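PDB 1R5M: SIR4-interacting protein SIF2 from Saccharomyces cerevisiae, which antagonizes telomeric silencing in yeast, belongs to the Set3C corepressor complex, and may recruit SIR4 to non-telomeric sites. Local coordinates for residues Trp53-Glu58 against Leu114-Asp119; Ser122-Val127 against Val155-Asp160; Asn355-Lys360 against Leu380-Tyr385. One frame throughout, in Å; residues are numbered along the deposited sequence.

Contact 1 (Trp53-Glu58 against Leu114-Asp119); sequences WNPLDE and LAWSHD
Trp116 holds CG anti to its own carbonyl carbon (chi1 -72°), Asn54 holds CG anti to its backbone N (chi1 -171°), and the two side chains cross at about a right angle. The contact joins successive blades of a WD40 beta-propeller: the loop after strand 50-53 in WD 1 meets the end of strand 111-116 in WD 2. Asn54 lies over one face of the indole. Its CA makes a CH-pi contact with the five-membered ring, 3.7 Å from CA to the ring centroid, while its ND2 sits toward the rim of the six-membered ring, 3.3 Å from Trp116 CZ3. The amide is inclined 62° to the ring, and its ND2 donates to Gly120 O. The indole is held by its own N-H, which Trp116 NE1 gives to Thr52 O. Pro55 adds an apolar touch, its CD 3.6 Å from Trp116 CB, and Leu56 brings CD1 to 3.2 Å from Asp119 O. An alanine in place of Trp116 would probably open a gap beneath Asn54 and leave Thr52 O without its indole donor. Within the loop, Asn54 OD1 accepts from Leu56 N at 2.9 Å, an Asx turn, and, from above its carbonyl plane, from Asp57 N at 3.1 Å, which extends it to an Asx motif.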
loop_
_atom_site.group_PDB
_atom_site.type_symbol
_atom_site.label_atom_id
_atom_site.label_comp_id
_atom_site.label_asym_id
_atom_site.label_seq_id
_atom_site.Cartn_x
_atom_site.Cartn_y
_atom_site.Cartn_z
ATOM N N TRP A 53 5.240 -8.619 -1.844
ATOM C CA TRP A 53 6.406 -9.303 -2.388
ATOM C C TRP A 53 7.702 -8.626 -1.978
ATOM O O TRP A 53 7.738 -7.423 -1.722
ATOM C CB TRP A 53 6.333 -9.344 -3.916
ATOM C CG TRP A 53 5.191 -10.139 -4.459
ATOM C CD1 TRP A 53 3.895 -9.733 -4.587
ATOM C CD2 TRP A 53 5.249 -11.477 -4.971
ATOM N NE1 TRP A 53 3.138 -10.735 -5.153
ATOM C CE2 TRP A 53 3.946 -11.816 -5.398
ATOM C CE3 TRP A 53 6.275 -12.421 -5.110
ATOM C CZ2 TRP A 53 3.640 -13.063 -5.958
ATOM C CZ3 TRP A 53 5.971 -13.663 -5.668
ATOM C CH2 TRP A 53 4.662 -13.969 -6.084
ATOM N N ASN A 54 8.772 -9.409 -1.920
ATOM C CA ASN A 54 10.070 -8.870 -1.559
ATOM C C ASN A 54 10.468 -7.851 -2.629
ATOM O O ASN A 54 10.337 -8.110 -3.824
ATOM C CB ASN A 54 11.089 -10.000 -1.486
ATOM C CG ASN A 54 12.403 -9.547 -0.897
ATOM O OD1 ASN A 54 13.198 -8.882 -1.558
ATOM N ND2 ASN A 54 12.632 -9.892 0.365
ATOM N N PRO A 55 10.961 -6.674 -2.213
ATOM C CA PRO A 55 11.345 -5.660 -3.197
ATOM C C PRO A 55 12.515 -5.994 -4.118
ATOM O O PRO A 55 12.671 -5.369 -5.169
ATOM C CB PRO A 55 11.618 -4.428 -2.333
ATOM C CG PRO A 55 12.110 -5.024 -1.047
ATOM C CD PRO A 55 11.161 -6.182 -0.837
ATOM N N LEU A 56 13.326 -6.977 -3.746
ATOM C CA LEU A 56 14.483 -7.322 -4.567
ATOM C C LEU A 56 14.526 -8.754 -5.089
ATOM O O LEU A 56 15.322 -9.063 -5.977
ATOM C CB LEU A 56 15.770 -7.009 -3.798
ATOM C CG LEU A 56 15.971 -5.519 -3.504
ATOM C CD1 LEU A 56 17.237 -5.321 -2.692
ATOM C CD2 LEU A 56 16.048 -4.744 -4.815
ATOM N N ASP A 57 13.679 -9.626 -4.551
ATOM C CA ASP A 57 13.641 -11.019 -4.989
ATOM C C ASP A 57 12.259 -11.304 -5.571
ATOM O O ASP A 57 11.276 -11.405 -4.836
ATOM C CB ASP A 57 13.906 -11.955 -3.808
ATOM C CG ASP A 57 14.168 -13.382 -4.245
ATOM O OD1 ASP A 57 13.508 -13.848 -5.198
ATOM O OD2 ASP A 57 15.031 -14.044 -3.628
ATOM N N GLU A 58 12.191 -11.453 -6.890
ATOM C CA GLU A 58 10.920 -11.686 -7.566
ATOM C C GLU A 58 10.190 -12.966 -7.177
ATOM O O GLU A 58 9.007 -13.116 -7.484
ATOM C CB GLU A 58 11.122 -11.670 -9.084
ATOM C CG GLU A 58 11.703 -12.950 -9.667
ATOM C CD GLU A 58 11.668 -12.948 -11.184
ATOM O OE1 GLU A 58 12.572 -12.350 -11.805
ATOM O OE2 GLU A 58 10.721 -13.530 -11.756
ATOM N N LEU A 114 1.913 -5.904 6.704
ATOM C CA LEU A 114 3.234 -6.473 6.447
ATOM C C LEU A 114 4.020 -5.430 5.663
ATOM O O LEU A 114 3.480 -4.792 4.755
ATOM C CB LEU A 114 3.154 -7.763 5.625
ATOM C CG LEU A 114 2.363 -8.921 6.237
ATOM C CD1 LEU A 114 0.923 -8.832 5.769
ATOM C CD2 LEU A 114 2.970 -10.249 5.816
ATOM N N ALA A 115 5.291 -5.253 6.012
ATOM C CA ALA A 115 6.116 -4.271 5.322
ATOM C C ALA A 115 7.583 -4.671 5.259
ATOM O O ALA A 115 8.250 -4.766 6.288
ATOM C CB ALA A 115 5.988 -2.907 6.006
ATOM N N TRP A 116 8.072 -4.912 4.047
ATOM C CA TRP A 116 9.478 -5.254 3.833
ATOM C C TRP A 116 10.315 -3.987 3.928
ATOM O O TRP A 116 9.842 -2.896 3.601
ATOM C CB TRP A 116 9.715 -5.811 2.422
ATOM C CG TRP A 116 9.206 -7.178 2.151
ATOM C CD1 TRP A 116 8.071 -7.513 1.466
ATOM C CD2 TRP A 116 9.844 -8.409 2.498
ATOM N NE1 TRP A 116 7.970 -8.879 1.360
ATOM C CE2 TRP A 116 9.044 -9.454 1.987
ATOM C CE3 TRP A 116 11.017 -8.731 3.194
ATOM C CZ2 TRP A 116 9.379 -10.801 2.149
ATOM C CZ3 TRP A 116 11.351 -10.072 3.354
ATOM C CH2 TRP A 116 10.534 -11.090 2.834
ATOM N N SER A 117 11.560 -4.134 4.368
ATOM C CA SER A 117 12.472 -3.002 4.412
ATOM C C SER A 117 12.850 -2.770 2.944
ATOM O O SER A 117 12.697 -3.668 2.112
ATOM C CB SER A 117 13.712 -3.348 5.238
ATOM O OG SER A 117 14.386 -4.462 4.685
ATOM N N HIS A 118 13.339 -1.579 2.620
ATOM C CA HIS A 118 13.694 -1.270 1.237
ATOM C C HIS A 118 14.749 -2.195 0.637
ATOM O O HIS A 118 14.757 -2.445 -0.566
ATOM C CB HIS A 118 14.145 0.189 1.138
ATOM C CG HIS A 118 13.040 1.172 1.370
ATOM N ND1 HIS A 118 11.965 1.295 0.517
ATOM C CD2 HIS A 118 12.831 2.060 2.370
ATOM C CE1 HIS A 118 11.141 2.218 0.981
ATOM N NE2 HIS A 118 11.644 2.697 2.105
ATOM N N ASP A 119 15.628 -2.709 1.487
ATOM C CA ASP A 119 16.700 -3.605 1.061
ATOM C C ASP A 119 16.208 -5.045 0.909
ATOM O O ASP A 119 16.933 -5.906 0.404
ATOM C CB ASP A 119 17.797 -3.580 2.105
ATOM C CG ASP A 119 17.248 -3.849 3.485
ATOM O OD1 ASP A 119 16.712 -2.907 4.107
ATOM O OD2 ASP A 119 17.322 -5.003 3.931
#

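Contact 2 (Ser122-Val127 against Val155-Asp160); sequences SIVTGV and VKWNKD
Val124 and Trp157 cross obliquely, and so do Val124 and Val155, so that one branched side chain serves two partners with its two methyls. CG2, anti to the carbonyl carbon of Val124, comes to 3.7 Å from CZ2 of Trp157. CG1, the branch anti to the backbone N, meets CG1 of Val155 at 4.1 Å. Farther along the indole, Ser122 uses carbon rather than oxygen: its CB is 3.8 Å from Trp157 CH2. Nothing polar is exchanged between the two strands, whose axes pass 9.0 Å apart at 164°, nearly antiparallel but too distant for backbone pairing. The polar edge of the indole is held beside the contact, where Trp157 NE1 donates to Ala115 O on strand 111-116. Ile164 and Leu134 also touch the Trp157 side chain, which is therefore wedged between the sheets of two repeats. Strand 122-127 is the second strand of the WD 2 blade and strand 152-157 the first of WD 3. Apolar packing of sheet against sheet, with a tryptophan at the end of the first strand tied to the preceding blade, here joins neighbouring blades of the WD40 beta-propeller.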
loop_
_atom_site.group_PDB
_atom_site.type_symbol
_atom_site.label_atom_id
_atom_site.label_comp_id
_atom_site.label_asym_id
_atom_site.label_seq_id
_atom_site.Cartn_x
_atom_site.Cartn_y
_atom_site.Cartn_z
ATOM N N SER A 122 14.670 -7.455 5.707
ATOM C CA SER A 122 13.863 -7.512 6.920
ATOM C C SER A 122 12.404 -7.230 6.613
ATOM O O SER A 122 12.081 -6.620 5.592
ATOM C CB SER A 122 14.359 -6.481 7.932
ATOM O OG SER A 122 15.740 -6.667 8.203
ATOM N N ILE A 123 11.523 -7.666 7.502
ATOM C CA ILE A 123 10.097 -7.431 7.317
ATOM C C ILE A 123 9.406 -7.265 8.664
ATOM O O ILE A 123 9.767 -7.920 9.643
ATOM C CB ILE A 123 9.435 -8.592 6.510
ATOM C CG1 ILE A 123 7.948 -8.290 6.287
ATOM C CG2 ILE A 123 9.616 -9.923 7.232
ATOM C CD1 ILE A 123 7.262 -9.247 5.318
ATOM N N VAL A 124 8.439 -6.355 8.716
ATOM C CA VAL A 124 7.665 -6.116 9.929
ATOM C C VAL A 124 6.262 -6.663 9.706
ATOM O O VAL A 124 5.687 -6.493 8.629
ATOM C CB VAL A 124 7.532 -4.599 10.243
ATOM C CG1 VAL A 124 6.494 -4.378 11.346
ATOM C CG2 VAL A 124 8.874 -4.031 10.676
ATOM N N THR A 125 5.726 -7.338 10.715
ATOM C CA THR A 125 4.365 -7.855 10.646
ATOM C C THR A 125 3.609 -7.260 11.829
ATOM O O THR A 125 4.164 -7.114 12.925
ATOM C CB THR A 125 4.313 -9.407 10.716
ATOM O OG1 THR A 125 4.963 -9.871 11.906
ATOM C CG2 THR A 125 4.985 -10.016 9.491
ATOM N N GLY A 126 2.356 -6.879 11.592
ATOM C CA GLY A 126 1.528 -6.306 12.640
ATOM C C GLY A 126 0.227 -7.080 12.748
ATOM O O GLY A 126 -0.290 -7.563 11.739
ATOM N N VAL A 127 -0.306 -7.198 13.960
ATOM C CA VAL A 127 -1.551 -7.931 14.180
ATOM C C VAL A 127 -2.653 -7.064 14.776
ATOM O O VAL A 127 -2.425 -5.915 15.156
ATOM C CB VAL A 127 -1.330 -9.159 15.100
ATOM C CG1 VAL A 127 -0.473 -10.187 14.388
ATOM C CG2 VAL A 127 -0.666 -8.729 16.413
ATOM N N VAL A 155 2.760 0.788 8.102
ATOM C CA VAL A 155 4.133 0.688 8.595
ATOM C C VAL A 155 5.032 1.111 7.441
ATOM O O VAL A 155 4.966 0.531 6.356
ATOM C CB VAL A 155 4.513 -0.750 9.003
ATOM C CG1 VAL A 155 5.998 -0.811 9.366
ATOM C CG2 VAL A 155 3.671 -1.195 10.185
ATOM N N LYS A 156 5.856 2.129 7.670
ATOM C CA LYS A 156 6.759 2.626 6.635
ATOM C C LYS A 156 8.198 2.668 7.148
ATOM O O LYS A 156 8.461 3.164 8.244
ATOM C CB LYS A 156 6.339 4.032 6.181
ATOM C CG LYS A 156 4.960 4.125 5.516
ATOM C CD LYS A 156 4.941 3.426 4.167
ATOM C CE LYS A 156 3.598 3.596 3.442
ATOM N NZ LYS A 156 3.321 4.990 2.979
ATOM N N TRP A 157 9.115 2.140 6.342
ATOM C CA TRP A 157 10.539 2.119 6.671
ATOM C C TRP A 157 11.228 3.350 6.106
ATOM O O TRP A 157 10.870 3.821 5.025
ATOM C CB TRP A 157 11.230 0.916 6.034
ATOM C CG TRP A 157 10.938 -0.410 6.625
ATOM C CD1 TRP A 157 9.839 -1.188 6.408
ATOM C CD2 TRP A 157 11.808 -1.163 7.468
ATOM N NE1 TRP A 157 9.977 -2.393 7.060
ATOM C CE2 TRP A 157 11.178 -2.402 7.720
ATOM C CE3 TRP A 157 13.065 -0.913 8.037
ATOM C CZ2 TRP A 157 11.764 -3.393 8.514
ATOM C CZ3 TRP A 157 13.648 -1.897 8.826
ATOM C CH2 TRP A 157 12.997 -3.122 9.057
ATOM N N ASN A 158 12.232 3.860 6.811
ATOM C CA ASN A 158 12.959 5.008 6.290
ATOM C C ASN A 158 14.035 4.488 5.339
ATOM O O ASN A 158 14.242 3.278 5.227
ATOM C CB ASN A 158 13.549 5.851 7.434
ATOM C CG ASN A 158 14.814 5.265 8.019
ATOM O OD1 ASN A 158 14.985 4.050 8.084
ATOM N ND2 ASN A 158 15.706 6.141 8.472
ATOM N N LYS A 159 14.704 5.411 4.655
ATOM C CA LYS A 159 15.729 5.096 3.664
ATOM C C LYS A 159 16.790 4.054 4.026
ATOM O O LYS A 159 16.968 3.072 3.303
ATOM C CB LYS A 159 16.422 6.393 3.232
ATOM C CG LYS A 159 17.398 6.234 2.075
ATOM C CD LYS A 159 16.678 5.842 0.796
ATOM C CE LYS A 159 17.650 5.672 -0.363
ATOM N NZ LYS A 159 16.949 5.250 -1.609
ATOM N N ASP A 160 17.496 4.261 5.131
ATOM C CA ASP A 160 18.557 3.331 5.514
ATOM C C ASP A 160 18.155 2.120 6.356
ATOM O O ASP A 160 19.017 1.362 6.801
ATOM C CB ASP A 160 19.689 4.085 6.214
ATOM C CG ASP A 160 19.188 5.013 7.295
ATOM O OD1 ASP A 160 18.319 4.591 8.084
ATOM O OD2 ASP A 160 19.670 6.163 7.361
#

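Contact 3 (Asn355-Lys360 against Leu380-Tyr385); sequences NVYDLK and LPIPLY
Tyr357 and Leu384 face each other as an antiparallel, non-hydrogen-bonded pair, with their CA atoms 4.7 Å apart. The bridge lies within one blade of the WD40 beta-propeller, where strand 354-358, ending repeat WD 7, is joined by strand 380-388 as the fourth strand of the four. Two backbone hydrogen bonds flank the pair. Asp358 N gives a nearly straight one to Pro383 O (2.9 Å, 169° at the hydrogen), and Tyr385 N gives a more bent one to Val356 O (2.8 Å, 142°). Pro383 O is used twice, since Tyr357 CA also makes a CA-H...O contact with it.

Packing gathers round the Tyr357 ring. Leu384 sets CG anti to its backbone N (chi1 178°), and its CD1 lies over one face of that ring toward the rim, 4.3 Å from the centroid, as a CH-pi contact. Leu384 CD1 also meets the Asn355 amide, 3.5 Å from Asn355 CG. Ile382 O, which accepts a hydrogen bond from Ser326 OG, comes instead to the edge of the ring, near its plane, while Ile382 CG2 packs 3.6 Å from Tyr357 CB and also reaches Leu359 CD2. Beyond the two segments, Val347 and Phe349 of the neighbouring strand pack against Tyr357 as well.

The side chains of Val356 and Tyr385 lie side by side, pointing the same way, and Asp358 CB also packs against Tyr385 CB. Charge gathers here too: Lys344 forms a salt bridge with Asp358 and a cation-pi contact with Tyr385, whose hydroxyl bonds to Pro424 O. At the turn into helix 360-363, Asp358 OD1 accepts a capping bond from Lys360 N at 3.1 Å, the donor standing above the carboxylate plane.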
loop_
_atom_site.group_PDB
_atom_site.type_symbol
_atom_site.label_atom_id
_atom_site.label_comp_id
_atom_site.label_asym_id
_atom_site.label_seq_id
_atom_site.Cartn_x
_atom_site.Cartn_y
_atom_site.Cartn_z
ATOM N N ASN A 355 -8.357 -5.811 -12.873
ATOM C CA ASN A 355 -8.035 -5.248 -14.176
ATOM C C ASN A 355 -6.619 -4.712 -14.106
ATOM O O ASN A 355 -6.235 -4.083 -13.118
ATOM C CB ASN A 355 -8.971 -4.086 -14.537
ATOM C CG ASN A 355 -10.228 -4.536 -15.262
ATOM O OD1 ASN A 355 -11.055 -3.707 -15.650
ATOM N ND2 ASN A 355 -10.376 -5.840 -15.452
ATOM N N VAL A 356 -5.836 -4.984 -15.141
ATOM C CA VAL A 356 -4.482 -4.464 -15.213
ATOM C C VAL A 356 -4.508 -3.479 -16.373
ATOM O O VAL A 356 -4.855 -3.840 -17.501
ATOM C CB VAL A 356 -3.444 -5.566 -15.494
ATOM C CG1 VAL A 356 -2.048 -4.956 -15.581
ATOM C CG2 VAL A 356 -3.481 -6.609 -14.388
ATOM N N TYR A 357 -4.174 -2.227 -16.080
ATOM C CA TYR A 357 -4.155 -1.170 -17.086
ATOM C C TYR A 357 -2.735 -0.901 -17.564
ATOM O O TYR A 357 -1.780 -0.969 -16.789
ATOM C CB TYR A 357 -4.779 0.101 -16.507
ATOM C CG TYR A 357 -6.263 -0.043 -16.278
ATOM C CD1 TYR A 357 -7.165 0.098 -17.333
ATOM C CD2 TYR A 357 -6.766 -0.388 -15.023
ATOM C CE1 TYR A 357 -8.531 -0.107 -17.145
ATOM C CE2 TYR A 357 -8.128 -0.594 -14.825
ATOM C CZ TYR A 357 -9.005 -0.455 -15.891
ATOM O OH TYR A 357 -10.348 -0.685 -15.708
ATOM N N ASP A 358 -2.606 -0.602 -18.851
ATOM C CA ASP A 358 -1.308 -0.343 -19.453
ATOM C C ASP A 358 -1.079 1.155 -19.587
ATOM O O ASP A 358 -1.863 1.863 -20.223
ATOM C CB ASP A 358 -1.242 -1.024 -20.821
ATOM C CG ASP A 358 0.104 -0.867 -21.489
ATOM O OD1 ASP A 358 1.103 -0.611 -20.785
ATOM O OD2 ASP A 358 0.163 -1.019 -22.727
ATOM N N LEU A 359 0.001 1.629 -18.976
ATOM C CA LEU A 359 0.341 3.044 -19.001
ATOM C C LEU A 359 1.503 3.332 -19.947
ATOM O O LEU A 359 1.869 4.487 -20.141
ATOM C CB LEU A 359 0.727 3.507 -17.591
ATOM C CG LEU A 359 -0.193 3.112 -16.432
ATOM C CD1 LEU A 359 0.382 3.656 -15.122
ATOM C CD2 LEU A 359 -1.592 3.662 -16.663
ATOM N N LYS A 360 2.069 2.284 -20.536
ATOM C CA LYS A 360 3.216 2.422 -21.431
ATOM C C LYS A 360 3.129 3.539 -22.468
ATOM O O LYS A 360 3.974 4.434 -22.491
ATOM C CB LYS A 360 3.498 1.094 -22.142
ATOM C CG LYS A 360 4.758 1.116 -22.993
ATOM C CD LYS A 360 5.074 -0.254 -23.567
ATOM C CE LYS A 360 6.370 -0.228 -24.365
ATOM N NZ LYS A 360 6.729 -1.574 -24.898
ATOM N N LEU A 380 -8.666 10.813 -22.561
ATOM C CA LEU A 380 -8.160 9.608 -23.204
ATOM C C LEU A 380 -8.493 8.405 -22.331
ATOM O O LEU A 380 -8.593 8.523 -21.112
ATOM C CB LEU A 380 -6.642 9.696 -23.384
ATOM C CG LEU A 380 -6.084 10.834 -24.245
ATOM C CD1 LEU A 380 -4.567 10.809 -24.204
ATOM C CD2 LEU A 380 -6.590 10.690 -25.672
ATOM N N PRO A 381 -8.691 7.232 -22.944
ATOM C CA PRO A 381 -9.005 6.062 -22.124
ATOM C C PRO A 381 -7.707 5.392 -21.681
ATOM O O PRO A 381 -6.676 5.545 -22.336
ATOM C CB PRO A 381 -9.803 5.189 -23.081
ATOM C CG PRO A 381 -9.104 5.437 -24.385
ATOM C CD PRO A 381 -8.897 6.944 -24.377
ATOM N N ILE A 382 -7.735 4.682 -20.558
ATOM C CA ILE A 382 -6.535 3.981 -20.113
ATOM C C ILE A 382 -6.697 2.564 -20.658
ATOM O O ILE A 382 -7.615 1.848 -20.271
ATOM C CB ILE A 382 -6.417 3.929 -18.574
ATOM C CG1 ILE A 382 -6.419 5.347 -17.995
ATOM C CG2 ILE A 382 -5.116 3.233 -18.186
ATOM C CD1 ILE A 382 -6.362 5.388 -16.480
ATOM N N PRO A 383 -5.807 2.147 -21.569
ATOM C CA PRO A 383 -5.870 0.810 -22.169
ATOM C C PRO A 383 -5.956 -0.332 -21.165
ATOM O O PRO A 383 -5.185 -0.382 -20.211
ATOM C CB PRO A 383 -4.588 0.741 -22.996
ATOM C CG PRO A 383 -4.346 2.172 -23.370
ATOM C CD PRO A 383 -4.639 2.890 -22.075
ATOM N N LEU A 384 -6.905 -1.240 -21.379
ATOM C CA LEU A 384 -7.057 -2.399 -20.509
ATOM C C LEU A 384 -6.113 -3.470 -21.045
ATOM O O LEU A 384 -6.276 -3.955 -22.164
ATOM C CB LEU A 384 -8.497 -2.911 -20.528
ATOM C CG LEU A 384 -8.758 -4.163 -19.686
ATOM C CD1 LEU A 384 -8.386 -3.901 -18.226
ATOM C CD2 LEU A 384 -10.226 -4.554 -19.800
ATOM N N TYR A 385 -5.121 -3.832 -20.242
ATOM C CA TYR A 385 -4.130 -4.819 -20.646
ATOM C C TYR A 385 -4.568 -6.257 -20.405
ATOM O O TYR A 385 -4.385 -7.127 -21.264
ATOM C CB TYR A 385 -2.824 -4.551 -19.891
ATOM C CG TYR A 385 -1.666 -5.441 -20.278
ATOM C CD1 TYR A 385 -1.068 -5.335 -21.532
ATOM C CD2 TYR A 385 -1.155 -6.381 -19.382
ATOM C CE1 TYR A 385 0.011 -6.140 -21.883
ATOM C CE2 TYR A 385 -0.078 -7.191 -19.725
ATOM C CZ TYR A 385 0.500 -7.063 -20.975
ATOM O OH TYR A 385 1.571 -7.856 -21.316
#

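From the N terminus, contact 1 closes a loop of 55 residues that holds the rest of the WD 1 blade and returns to the first strand of WD 2. Contact 2 then spans 27 residues from WD 2 to WD 3, and contact 3 closes 19 residues, many of them not modelled, inside a single blade. The three follow in series, with no nesting or crossing. Contacts 1 and 2 touch through the adjacent strands 111-116 and 122-127, where Val124 N probably donates to Ala115 O, so three successive blades are linked. Contact 3 lies beyond the chain's centre from contact 2, their nearest atoms about 18 Å apart.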